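Local structure of thioesterase domain-containing protein (3F1T) at residues L25-A30 and L35-P40; A44-P49 and V53-A58; C106-V109 and I114-R117; H92-H97 and A120-P125; L62-C67 and C81-L86. The protein probably hydrolyses acyl-CoA thioesters as a hotdog-fold enzyme of the PaaI thioesterase family, although its natural substrate has not been established. All blocks are in the same frame, centred on the assembly; numbering follows the deposited sequence. Where two conformers were deposited one is given.

Interaction 1 of 5, residues L25-A30 and L35-P40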
# COMPACT_ATOMS: atom_id res chain seq x y z
N LEU B 25 14.82 20.61 -4.47
CA LEU B 25 13.74 20.14 -5.33
C LEU B 25 13.25 21.32 -6.18
O LEU B 25 13.31 22.46 -5.73
CB LEU B 25 12.60 19.61 -4.45
CG LEU B 25 12.39 18.10 -4.37
CD1 LEU B 25 13.68 17.31 -4.37
CD2 LEU B 25 11.49 17.71 -3.22
N THR B 26 13.03 21.08 -7.48
CA THR B 26 12.46 22.11 -8.37
C THR B 26 11.26 21.58 -9.14
O THR B 26 11.14 20.38 -9.37
CB THR B 26 13.49 22.63 -9.40
OG1 THR B 26 14.00 21.55 -10.17
CG2 THR B 26 14.65 23.36 -8.72
N VAL B 27 10.37 22.50 -9.54
CA VAL B 27 9.27 22.17 -10.45
C VAL B 27 9.70 22.40 -11.88
O VAL B 27 9.93 23.54 -12.28
CB VAL B 27 8.01 23.05 -10.20
CG1 VAL B 27 6.84 22.54 -11.02
CG2 VAL B 27 7.65 23.07 -8.74
N GLU B 28 9.68 21.35 -12.68
CA GLU B 28 10.10 21.45 -14.06
C GLU B 28 8.95 21.82 -15.00
O GLU B 28 9.13 22.57 -15.97
CB GLU B 28 10.74 20.13 -14.50
CG GLU B 28 11.86 19.69 -13.58
CD GLU B 28 13.13 20.48 -13.81
OE1 GLU B 28 13.74 20.30 -14.90
OE2 GLU B 28 13.50 21.29 -12.92
N ALA B 29 7.76 21.29 -14.72
CA ALA B 29 6.59 21.53 -15.55
C ALA B 29 5.33 21.27 -14.74
O ALA B 29 5.35 20.50 -13.78
CB ALA B 29 6.63 20.62 -16.78
N ALA B 30 4.28 22.04 -15.03
CA ALA B 30 2.98 21.87 -14.40
C ALA B 30 1.91 22.32 -15.39
O ALA B 30 2.10 23.29 -16.12
CB ALA B 30 2.90 22.70 -13.14
N LEU B 35 2.26 17.09 -13.31
CA LEU B 35 3.28 17.86 -12.62
C LEU B 35 4.60 17.08 -12.59
O LEU B 35 4.61 15.89 -12.27
CB LEU B 35 2.82 18.19 -11.20
CG LEU B 35 3.84 18.94 -10.34
CD1 LEU B 35 3.77 20.43 -10.62
CD2 LEU B 35 3.65 18.66 -8.85
N THR B 36 5.70 17.74 -12.92
CA THR B 36 7.03 17.15 -12.87
C THR B 36 7.95 17.95 -11.94
O THR B 36 8.18 19.14 -12.14
CB THR B 36 7.68 17.08 -14.28
OG1 THR B 36 6.77 16.46 -15.19
CG2 THR B 36 8.96 16.26 -14.24
N LEU B 37 8.52 17.26 -10.96
CA LEU B 37 9.55 17.83 -10.12
C LEU B 37 10.87 17.15 -10.44
O LEU B 37 10.90 15.99 -10.85
CB LEU B 37 9.21 17.60 -8.63
CG LEU B 37 8.47 18.72 -7.90
CD1 LEU B 37 7.16 19.02 -8.57
CD2 LEU B 37 8.27 18.38 -6.43
N ARG B 38 11.95 17.77 -9.98
CA ARG B 38 13.26 17.19 -10.06
C ARG B 38 14.00 17.25 -8.71
O ARG B 38 14.02 18.27 -8.05
CB ARG B 38 14.07 17.89 -11.15
CG ARG B 38 15.47 17.33 -11.31
CD ARG B 38 16.34 18.25 -12.13
NE ARG B 38 16.67 19.48 -11.42
CZ ARG B 38 17.62 20.32 -11.82
NH1 ARG B 38 18.40 19.99 -12.84
NH2 ARG B 38 17.82 21.46 -11.19
N LEU B 39 14.66 16.14 -8.37
CA LEU B 39 15.63 16.10 -7.29
C LEU B 39 17.05 16.00 -7.85
O LEU B 39 17.44 14.97 -8.38
CB LEU B 39 15.32 14.90 -6.40
CG LEU B 39 16.37 14.40 -5.40
CD1 LEU B 39 16.44 15.35 -4.20
CD2 LEU B 39 15.98 12.99 -4.94
N PRO B 40 17.86 17.06 -7.69
CA PRO B 40 19.27 17.01 -8.09
C PRO B 40 20.07 16.03 -7.23
O PRO B 40 20.01 16.09 -6.00
CB PRO B 40 19.76 18.45 -7.86
CG PRO B 40 18.86 18.99 -6.82
CD PRO B 40 17.52 18.33 -7.00
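T26-A30 and L35-L39 are the two arms of an antiparallel hairpin, their axes 4.5 Å apart at the closest and their directions 152° apart. T26 and R38 make a hydrogen-bonded pair, T26 N to R38 O at 3.0 Å and R38 N to T26 O at 2.8 Å. Further along, E28 and A29 both face T36, a classic beta bulge: T36 O takes a bond of 2.7 Å from E28 N and a weak one from A29 N, while T36 N gives an almost straight bond back to A29 O.

The bulge brings the E28 side chain round beside T26 and R38. Its chain bends at CG (chi2 -76°), which lays the carboxylate back along the strand, where T26 OG1 donates to E28 OE2 over 2.8 Å. R38 runs alongside T26, and E28 OE2 lies over a face of its guanidinium, 3.9 Å from NE; no N-H points at the oxygen. The same arginine has a weak, long ion pair with D99.

V27, A30, L35 and L37 occupy the buried face. L35 CD1 touches both V27 CG1 and A30 CB, the latter at 3.5 Å. Helix 4-15 covers V27, and helix 56-70 packs on L37. At the open end of the hairpin, L25 CD1 presses on L39 CD1 at a tight 3.4 Å.

The hairpin is thus two-sided, greasy where the helices lie and polar where T26, E28 and R38 meet. On the polar side the hydroxyl fixes the carboxylate, and the arginine probably adds only a loose electrostatic attraction.

Interaction 2 of 5, residues A44-P49 and V53-A58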
# COMPACT_ATOMS: atom_id res chain seq x y z
N ALA B 44 21.33 14.61 -2.23
CA ALA B 44 20.68 13.47 -1.58
C ALA B 44 21.59 12.25 -1.46
O ALA B 44 21.10 11.13 -1.34
CB ALA B 44 19.42 13.11 -2.31
N ILE B 45 22.90 12.45 -1.62
CA ILE B 45 23.85 11.33 -1.58
C ILE B 45 23.87 10.70 -0.21
O ILE B 45 23.86 11.39 0.81
CB ILE B 45 25.29 11.78 -1.90
CG1 ILE B 45 25.37 12.45 -3.28
CG2 ILE B 45 26.24 10.59 -1.83
CD1 ILE B 45 24.93 11.55 -4.40
N ILE B 46 23.95 9.37 -0.18
CA ILE B 46 24.14 8.65 1.07
C ILE B 46 25.41 7.80 0.99
O ILE B 46 25.70 7.21 -0.06
CB ILE B 46 22.91 7.77 1.40
CG1 ILE B 46 22.96 7.27 2.86
CG2 ILE B 46 22.77 6.61 0.41
CD1 ILE B 46 22.03 6.06 3.09
N GLY B 47 26.26 7.90 2.03
CA GLY B 47 27.67 7.52 1.89
C GLY B 47 28.50 8.58 1.17
O GLY B 47 28.22 9.78 1.28
N ASN B 48 29.47 8.11 0.39
CA ASN B 48 30.51 8.97 -0.20
C ASN B 48 30.00 9.79 -1.40
O ASN B 48 29.48 9.22 -2.36
CB ASN B 48 31.70 8.10 -0.63
CG ASN B 48 32.93 8.92 -1.00
OD1 ASN B 48 32.88 10.16 -1.06
ND2 ASN B 48 34.05 8.22 -1.26
N PRO B 49 30.18 11.13 -1.36
CA PRO B 49 29.73 11.97 -2.48
C PRO B 49 30.33 11.54 -3.82
O PRO B 49 29.71 11.75 -4.87
CB PRO B 49 30.22 13.38 -2.09
CG PRO B 49 31.07 13.21 -0.85
CD PRO B 49 30.66 11.93 -0.21
N VAL B 53 25.34 7.94 -5.22
CA VAL B 53 24.16 7.15 -4.86
C VAL B 53 23.11 7.99 -4.12
O VAL B 53 23.40 8.61 -3.10
CB VAL B 53 24.51 5.90 -4.03
CG1 VAL B 53 23.25 5.15 -3.62
CG2 VAL B 53 25.44 4.98 -4.82
N VAL B 54 21.89 7.99 -4.65
CA VAL B 54 20.78 8.73 -4.06
C VAL B 54 20.08 7.93 -2.96
O VAL B 54 19.70 6.77 -3.16
CB VAL B 54 19.75 9.15 -5.13
CG1 VAL B 54 18.47 9.63 -4.48
CG2 VAL B 54 20.35 10.22 -6.04
N HIS B 55 19.86 8.58 -1.82
CA HIS B 55 19.14 7.99 -0.71
C HIS B 55 17.65 7.78 -1.05
O HIS B 55 16.95 8.71 -1.49
CB HIS B 55 19.28 8.89 0.51
CG HIS B 55 18.52 8.42 1.71
ND1 HIS B 55 18.58 7.11 2.15
CD2 HIS B 55 17.73 9.08 2.58
CE1 HIS B 55 17.78 6.97 3.20
NE2 HIS B 55 17.25 8.15 3.48
N GLY B 56 17.15 6.58 -0.73
CA GLY B 56 15.75 6.24 -0.95
C GLY B 56 14.79 7.22 -0.31
O GLY B 56 13.74 7.51 -0.87
N GLY B 57 15.12 7.70 0.88
CA GLY B 57 14.24 8.64 1.59
C GLY B 57 14.11 9.99 0.91
O GLY B 57 13.11 10.69 1.10
N ALA B 58 15.13 10.37 0.15
CA ALA B 58 15.06 11.55 -0.71
C ALA B 58 13.98 11.40 -1.78
O ALA B 58 13.22 12.34 -2.05
CB ALA B 58 16.43 11.83 -1.37
O HOH W 1 27.13 7.14 -2.45
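A44 and A58 meet methyl to methyl, A44 CB lying 3.4 Å from A58 CB, tighter than ordinary van der Waals contact. V54 CG1 borders the same A44 methyl at 4.2 Å. Next outward comes I46, whose two branches divide the work: CG2 leans toward V53 CG1, while CD1 reaches 3.7 Å from ND1 of H55, meeting the imidazole obliquely. I80 of the second subunit packs on I46, and L17 of that subunit on H55, so this patch continues into the interface.

H55 is the N-cap residue of helix 56-70, and with G56 and G57 it forms the His-Gly-Gly sequence found at the start of the central helix in many hotdog thioesterases. With CG anti to its backbone N (chi1 177°), its ring turns back over the helix start, where G57 N sits 3.3 Å above the ring plane and over its centre.

Two backbone bonds flank the bridged pair I45 and V54: H55 N donates to A44 O at 2.9 Å and I46 N to V53 O at 3.1 Å. At the outer edge, water 1 donates to I46 O and N48 O and accepts only weakly from V53 N.

The bond from H55 N to A44 O fixes the backbone at the N-cap, while the ring is packed by I46 and lies over G57 N. Backbone bridge and apolar packing together set where helix 56-70 starts, a segment that lies near the active site in related hotdog thioesterases.

Interaction 3 of 5, residues C106-V109 and I114-R117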
# COMPACT_ATOMS: atom_id res chain seq x y z
N CYS B 106 -3.31 13.74 -10.99
CA CYS B 106 -4.58 13.41 -10.32
C CYS B 106 -5.49 12.59 -11.22
O CYS B 106 -5.71 12.95 -12.37
CB CYS B 106 -5.30 14.68 -9.88
SG CYS B 106 -4.31 15.69 -8.79
N TYR B 107 -6.00 11.47 -10.71
CA TYR B 107 -6.85 10.59 -11.51
C TYR B 107 -8.28 10.48 -10.94
O TYR B 107 -9.20 10.07 -11.65
CB TYR B 107 -6.21 9.21 -11.68
CG TYR B 107 -6.11 8.41 -10.40
CD1 TYR B 107 -7.15 7.58 -9.99
CD2 TYR B 107 -4.95 8.43 -9.63
CE1 TYR B 107 -7.08 6.90 -8.80
CE2 TYR B 107 -4.85 7.67 -8.47
CZ TYR B 107 -5.89 6.85 -8.11
OH TYR B 107 -5.80 6.11 -6.95
N ARG B 108 -8.47 10.95 -9.71
CA ARG B 108 -9.81 11.08 -9.15
C ARG B 108 -9.90 12.20 -8.13
O ARG B 108 -9.01 12.37 -7.28
CB ARG B 108 -10.30 9.78 -8.52
CG ARG B 108 -11.80 9.80 -8.21
CD ARG B 108 -12.21 8.65 -7.33
NE ARG B 108 -11.97 7.36 -7.97
CZ ARG B 108 -11.01 6.53 -7.61
NH1 ARG B 108 -10.26 6.81 -6.55
NH2 ARG B 108 -10.87 5.37 -8.24
N VAL B 109 -10.99 12.97 -8.23
CA VAL B 109 -11.28 14.07 -7.32
C VAL B 109 -12.68 13.89 -6.76
O VAL B 109 -13.64 13.82 -7.51
CB VAL B 109 -11.22 15.43 -8.05
CG1 VAL B 109 -11.50 16.56 -7.08
CG2 VAL B 109 -9.85 15.61 -8.71
N ILE B 114 -8.45 13.97 -3.00
CA ILE B 114 -7.85 13.85 -4.34
C ILE B 114 -6.90 12.68 -4.37
O ILE B 114 -6.21 12.41 -3.40
CB ILE B 114 -7.07 15.11 -4.73
CG1 ILE B 114 -8.00 16.33 -4.64
CG2 ILE B 114 -6.48 14.95 -6.13
CD1 ILE B 114 -7.34 17.63 -5.01
N PHE B 115 -7.06 11.85 -5.40
CA PHE B 115 -6.26 10.65 -5.60
C PHE B 115 -5.33 10.86 -6.79
O PHE B 115 -5.74 11.34 -7.84
CB PHE B 115 -7.17 9.45 -5.91
CG PHE B 115 -8.09 9.07 -4.77
CD1 PHE B 115 -9.30 9.72 -4.58
CD2 PHE B 115 -7.73 8.06 -3.88
CE1 PHE B 115 -10.15 9.35 -3.55
CE2 PHE B 115 -8.58 7.69 -2.85
CZ PHE B 115 -9.80 8.34 -2.69
N THR B 116 -4.08 10.45 -6.63
CA THR B 116 -3.08 10.81 -7.59
C THR B 116 -2.07 9.68 -7.78
O THR B 116 -1.86 8.88 -6.88
CB THR B 116 -2.38 12.13 -7.21
OG1 THR B 116 -1.64 12.61 -8.34
CG2 THR B 116 -1.47 11.95 -6.05
N ARG B 117 -1.62 9.51 -9.01
CA ARG B 117 -0.68 8.46 -9.33
C ARG B 117 0.50 9.10 -10.06
O ARG B 117 0.32 9.97 -10.91
CB ARG B 117 -1.37 7.43 -10.22
CG ARG B 117 -0.54 6.20 -10.48
CD ARG B 117 -1.38 5.07 -11.10
NE ARG B 117 -0.57 3.87 -11.27
CZ ARG B 117 0.03 3.52 -12.41
NH1 ARG B 117 -0.30 4.14 -13.55
NH2 ARG B 117 0.85 2.47 -12.43
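F115 and R108 fit together like a slot and a blade: the guanidinium stands nearly on edge over the phenyl ring, their planes 77° apart, with R108 NH1 3.5 Å above the plane and over the ring centre. The cation-pi distance, from R108 CZ to the centroid of the F115 ring, is 4.9 Å. A bend at chi3 (-62°) swings the arginine's end over the ring, while R108 O meets the ring at its edge. The other end of the guanidinium is taken up too, because R108 NH2 donates to Y90 O of the third subunit. L84 of the fourth subunit packs against both R108 and F115.

The ring of Y107 offers a flat face, on which F115 CB rests in a CH-pi contact, 3.6 Å above the plane and offset toward the rim, and R117 N lies at the ring edge. R117 CB closes in on Y107 CD2 at 3.8 Å.

All this sits at a classic beta bulge in the hairpin of strands 100-109 and 113-121, inside the curved sheet of the hotdog fold. Y107 and R108 both face F115: F115 O takes a bond of 2.9 Å from Y107 N and a weak one from R108 N.

On the other side of the sheet, C106 SG drops against I114 CG2 at 3.5 Å, with V109 CG1 farther along the same isoleucine. T116 stands beside C106, its hydroxyl bonded to S70 OG of helix 56-70.

Interaction 4 of 5, residues H92-H97 and A120-P125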
# COMPACT_ATOMS: atom_id res chain seq x y z
N HIS B 92 13.31 -0.80 -9.51
CA HIS B 92 14.73 -1.06 -9.65
C HIS B 92 15.50 0.11 -9.08
O HIS B 92 14.92 1.16 -8.79
CB HIS B 92 15.10 -1.30 -11.11
CG HIS B 92 14.98 -0.08 -11.97
ND1 HIS B 92 13.98 0.07 -12.91
CD2 HIS B 92 15.67 1.08 -11.97
CE1 HIS B 92 14.07 1.27 -13.46
NE2 HIS B 92 15.11 1.89 -12.93
N PRO B 93 16.77 -0.14 -8.73
CA PRO B 93 17.56 0.88 -8.05
C PRO B 93 17.84 2.07 -8.97
O PRO B 93 17.90 1.91 -10.19
CB PRO B 93 18.86 0.15 -7.70
CG PRO B 93 18.93 -0.99 -8.67
CD PRO B 93 17.52 -1.39 -8.95
N ALA B 94 17.89 3.26 -8.39
CA ALA B 94 18.28 4.43 -9.16
C ALA B 94 19.71 4.30 -9.68
O ALA B 94 20.55 3.66 -9.05
CB ALA B 94 18.11 5.70 -8.30
N GLU B 95 19.98 4.86 -10.86
CA GLU B 95 21.35 4.99 -11.35
C GLU B 95 22.09 6.09 -10.60
O GLU B 95 21.51 7.12 -10.29
CB GLU B 95 21.38 5.31 -12.85
CG GLU B 95 20.81 4.21 -13.72
CD GLU B 95 20.43 4.71 -15.10
OE1 GLU B 95 21.32 5.23 -15.81
OE2 GLU B 95 19.22 4.64 -15.45
N PRO B 96 23.37 5.84 -10.27
CA PRO B 96 24.15 6.87 -9.58
C PRO B 96 24.51 8.04 -10.49
O PRO B 96 24.46 7.92 -11.71
CB PRO B 96 25.41 6.11 -9.13
CG PRO B 96 25.50 4.93 -10.04
CD PRO B 96 24.08 4.55 -10.34
N HIS B 97 24.77 9.20 -9.89
CA HIS B 97 25.19 10.39 -10.63
C HIS B 97 24.18 10.85 -11.67
O HIS B 97 24.55 11.42 -12.70
CB HIS B 97 26.57 10.18 -11.29
CG HIS B 97 27.66 9.84 -10.33
ND1 HIS B 97 28.16 8.56 -10.19
CD2 HIS B 97 28.33 10.60 -9.43
CE1 HIS B 97 29.10 8.55 -9.26
NE2 HIS B 97 29.23 9.78 -8.79
N ALA B 120 8.74 7.83 -10.16
CA ALA B 120 10.08 8.35 -10.30
C ALA B 120 10.81 7.73 -11.48
O ALA B 120 10.69 6.54 -11.76
CB ALA B 120 10.88 8.14 -9.02
N TYR B 121 11.71 8.51 -12.07
CA TYR B 121 12.49 8.04 -13.20
C TYR B 121 13.73 8.92 -13.37
O TYR B 121 13.87 9.92 -12.67
CB TYR B 121 11.64 8.02 -14.47
CG TYR B 121 11.23 9.40 -14.94
CD1 TYR B 121 11.96 10.05 -15.92
CD2 TYR B 121 10.24 10.13 -14.28
CE1 TYR B 121 11.63 11.32 -16.34
CE2 TYR B 121 9.88 11.39 -14.72
CZ TYR B 121 10.60 11.98 -15.74
OH TYR B 121 10.33 13.26 -16.17
N GLN B 122 14.65 8.51 -14.22
CA GLN B 122 15.86 9.28 -14.42
C GLN B 122 16.03 9.71 -15.86
O GLN B 122 15.91 10.90 -16.16
CB GLN B 122 17.08 8.55 -13.89
CG GLN B 122 17.20 8.70 -12.40
CD GLN B 122 18.28 7.83 -11.82
OE1 GLN B 122 18.34 6.64 -12.08
NE2 GLN B 122 19.15 8.44 -11.02
N ASP B 123 16.28 8.77 -16.75
CA ASP B 123 16.60 9.12 -18.12
C ASP B 123 15.32 9.35 -18.92
O ASP B 123 14.97 10.50 -19.23
CB ASP B 123 17.45 8.04 -18.79
CG ASP B 123 18.92 8.19 -18.48
OD1 ASP B 123 19.61 7.15 -18.42
OD2 ASP B 123 19.37 9.34 -18.24
N ASP B 124 14.57 8.28 -19.14
CA ASP B 124 13.24 8.42 -19.72
C ASP B 124 12.16 7.75 -18.86
O ASP B 124 12.41 6.72 -18.23
CB ASP B 124 13.23 7.86 -21.14
N PRO B 125 10.95 8.32 -18.88
CA PRO B 125 9.82 7.84 -18.10
C PRO B 125 9.52 6.37 -18.35
O PRO B 125 8.63 5.80 -17.72
CB PRO B 125 8.65 8.70 -18.60
CG PRO B 125 9.30 9.94 -19.10
CD PRO B 125 10.61 9.52 -19.67
O HOH W 2 16.67 4.82 -13.47
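Q122 and the backbone of E95 grip each other through two hydrogen bonds. E95 N donates to Q122 OE1 at 2.7 Å, and Q122 NE2 donates to E95 O at 2.8 Å. Each donor lies in the plane of the carbonyl it meets and on a lone pair, and E95 O in turn lies close to the amide plane of Q122. An extended chain beyond CG (chi2 172°) carries the amide across to the loop.

Neither end of the buried amide stops at one partner. Q122 NE2 also donates to K98 O, and Q122 OE1 accepts a second bond from water 2 at 2.8 Å. That water gives another hydrogen bond to E95 OE2 at 3.2 Å, and H92 NE2 touches it weakly, in the plane of the imidazole.

Around the outside lie two acids. E95 OE1 and D123 OD1 are 3.7 Å apart, the side chains crossing at about a right angle and the carboxylate planes 71° apart; K98 NZ forms salt bridges to both, which should offset their mutual repulsion. The A94 methyl lies against the Q122 amide, 3.9 Å from OE1, and I129 packs on both residues.

The contact ties the loop leading from strand 83-90 into strand 100-109 to the turn just beyond strand 113-121. V100 of strand 100-109 lies against Q122, and A120, two residues earlier, faces I59 and M63 of helix 56-70.

Interaction 5 of 5, residues L62-C67 and C81-L86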
# COMPACT_ATOMS: atom_id res chain seq x y z
N LEU B 62 10.60 13.40 -2.67
CA LEU B 62 10.35 13.88 -4.03
C LEU B 62 8.94 13.49 -4.44
O LEU B 62 8.17 14.32 -4.94
CB LEU B 62 11.38 13.29 -5.00
CG LEU B 62 11.05 13.42 -6.50
CD1 LEU B 62 11.05 14.89 -6.94
CD2 LEU B 62 11.99 12.58 -7.35
N MSE B 63 8.56 12.27 -4.08
CA MSE B 63 7.36 11.65 -4.65
C MSE B 63 6.11 11.90 -3.82
O MSE B 63 5.02 12.08 -4.36
CB MSE B 63 7.58 10.14 -4.81
CG MSE B 63 8.57 9.81 -5.89
SE MSE B 63 8.18 10.65 -7.59
CE MSE B 63 6.24 10.42 -7.68
N ASP B 64 6.27 11.95 -2.50
CA ASP B 64 5.28 12.56 -1.63
C ASP B 64 4.99 13.99 -2.03
O ASP B 64 3.83 14.38 -2.11
CB ASP B 64 5.72 12.50 -0.15
CG ASP B 64 4.63 12.99 0.79
OD1 ASP B 64 3.44 12.89 0.44
OD2 ASP B 64 4.97 13.54 1.84
N THR B 65 6.05 14.79 -2.19
CA THR B 65 5.92 16.20 -2.60
C THR B 65 5.29 16.37 -3.99
O THR B 65 4.40 17.19 -4.19
CB THR B 65 7.28 16.90 -2.62
OG1 THR B 65 7.88 16.82 -1.33
CG2 THR B 65 7.13 18.37 -3.02
N THR B 66 5.78 15.61 -4.95
CA THR B 66 5.20 15.64 -6.29
C THR B 66 3.69 15.36 -6.29
O THR B 66 2.93 16.05 -6.97
CB THR B 66 5.94 14.67 -7.25
OG1 THR B 66 7.30 15.09 -7.39
CG2 THR B 66 5.31 14.67 -8.62
N CYS B 67 3.27 14.25 -5.68
CA CYS B 67 1.83 13.94 -5.57
C CYS B 67 1.03 15.03 -4.86
O CYS B 67 -0.04 15.44 -5.32
CB CYS B 67 1.62 12.60 -4.85
SG CYS B 67 2.27 11.16 -5.74
N CYS B 81 -2.78 20.44 0.56
CA CYS B 81 -3.64 19.28 0.85
C CYS B 81 -2.84 18.20 1.59
O CYS B 81 -1.91 17.62 1.02
CB CYS B 81 -4.20 18.69 -0.45
SG CYS B 81 -5.39 19.70 -1.34
N PRO B 82 -3.18 17.95 2.86
CA PRO B 82 -2.52 16.93 3.67
C PRO B 82 -2.61 15.52 3.08
O PRO B 82 -3.66 15.12 2.58
CB PRO B 82 -3.28 16.99 5.00
CG PRO B 82 -3.88 18.36 5.04
CD PRO B 82 -4.21 18.69 3.62
N THR B 83 -1.50 14.80 3.13
CA THR B 83 -1.42 13.39 2.71
C THR B 83 -2.30 12.52 3.60
O THR B 83 -2.36 12.72 4.82
CB THR B 83 0.04 12.90 2.77
OG1 THR B 83 0.86 13.80 2.01
CG2 THR B 83 0.19 11.48 2.19
N LEU B 84 -3.11 11.67 2.97
CA LEU B 84 -3.89 10.66 3.68
C LEU B 84 -3.23 9.28 3.60
O LEU B 84 -3.24 8.52 4.56
CB LEU B 84 -5.32 10.58 3.11
CG LEU B 84 -6.14 11.86 3.27
CD1 LEU B 84 -7.49 11.74 2.60
CD2 LEU B 84 -6.29 12.22 4.72
N ASP B 85 -2.70 8.96 2.42
CA ASP B 85 -2.14 7.63 2.14
C ASP B 85 -1.11 7.76 1.03
O ASP B 85 -1.27 8.57 0.11
CB ASP B 85 -3.23 6.65 1.70
CG ASP B 85 -4.34 6.52 2.72
OD1 ASP B 85 -5.42 7.16 2.52
OD2 ASP B 85 -4.14 5.77 3.71
N LEU B 86 0.03 7.10 1.21
CA LEU B 86 1.05 7.06 0.18
C LEU B 86 1.59 5.65 0.06
O LEU B 86 1.88 5.00 1.07
CB LEU B 86 2.17 8.05 0.52
CG LEU B 86 3.16 8.45 -0.58
CD1 LEU B 86 2.50 9.40 -1.55
CD2 LEU B 86 4.39 9.09 0.06
O HOH W 3 3.06 13.33 3.78
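D64 meets T83 and L86 in a small buried contact between the central helix and a sheet strand, helix 56-70 being the sausage and strand 83-90 part of the bun of the hotdog fold. Three side chains carry it. CG of D64 is anti to the backbone N (chi1 -174°), which sends the carboxylate toward the strand. D64 OD1 comes to 3.2 Å from T83 OG1. The other oxygen works through solvent: water 3 donates to D64 OD2 at 2.7 Å and lies 2.9 Å from T83 OG1, bridging acid and hydroxyl.

L86 supplies the apolar part. L86 CD2 lies 3.7 Å from D64 CB and also 3.9 Å from D64 OD1, so the carboxylate is flanked by a methyl where it leaves the helix. On the same helix, T66 OG1 folds back to donate to L62 O, which T66 N also meets, from the opposite face of the carbonyl plane.

The surroundings are shared between subunits. G57 of the second subunit packs on D64, and D85 and L86 pair with a strand of that subunit, so the sheet runs on across the interface. On the same-chain side F136 packs on T83.

The water bond to OD2 and the L86 methyl probably limit how the D64 carboxylate can turn. With the helix start of the partner subunit beside it, this is consistent with the interfacial active sites of related hotdog thioesterases, where an acid of the central helix is used.

Interactions 1, 2, 5 and 3 follow one another along the chain, and interaction 3 falls within the stretch that interaction 4 spans. Interactions 1, 3, 4 and 5 reach one antiparallel sheet, while helix 56-70 is used by interactions 2 and 5 and packs against interaction 1, where L37 CB lies 3.4 Å from T66 OG1. Interactions 1 and 5 lie on opposite sides of the chain centre, their own centres about 14 Å apart; those of interactions 2 and 3 are about 29 Å apart. Interactions 2 and 5 both touch the second subunit, 3 the third, and 3 and 5 the fourth, so the same sheet and helix also take part in the subunit interfaces.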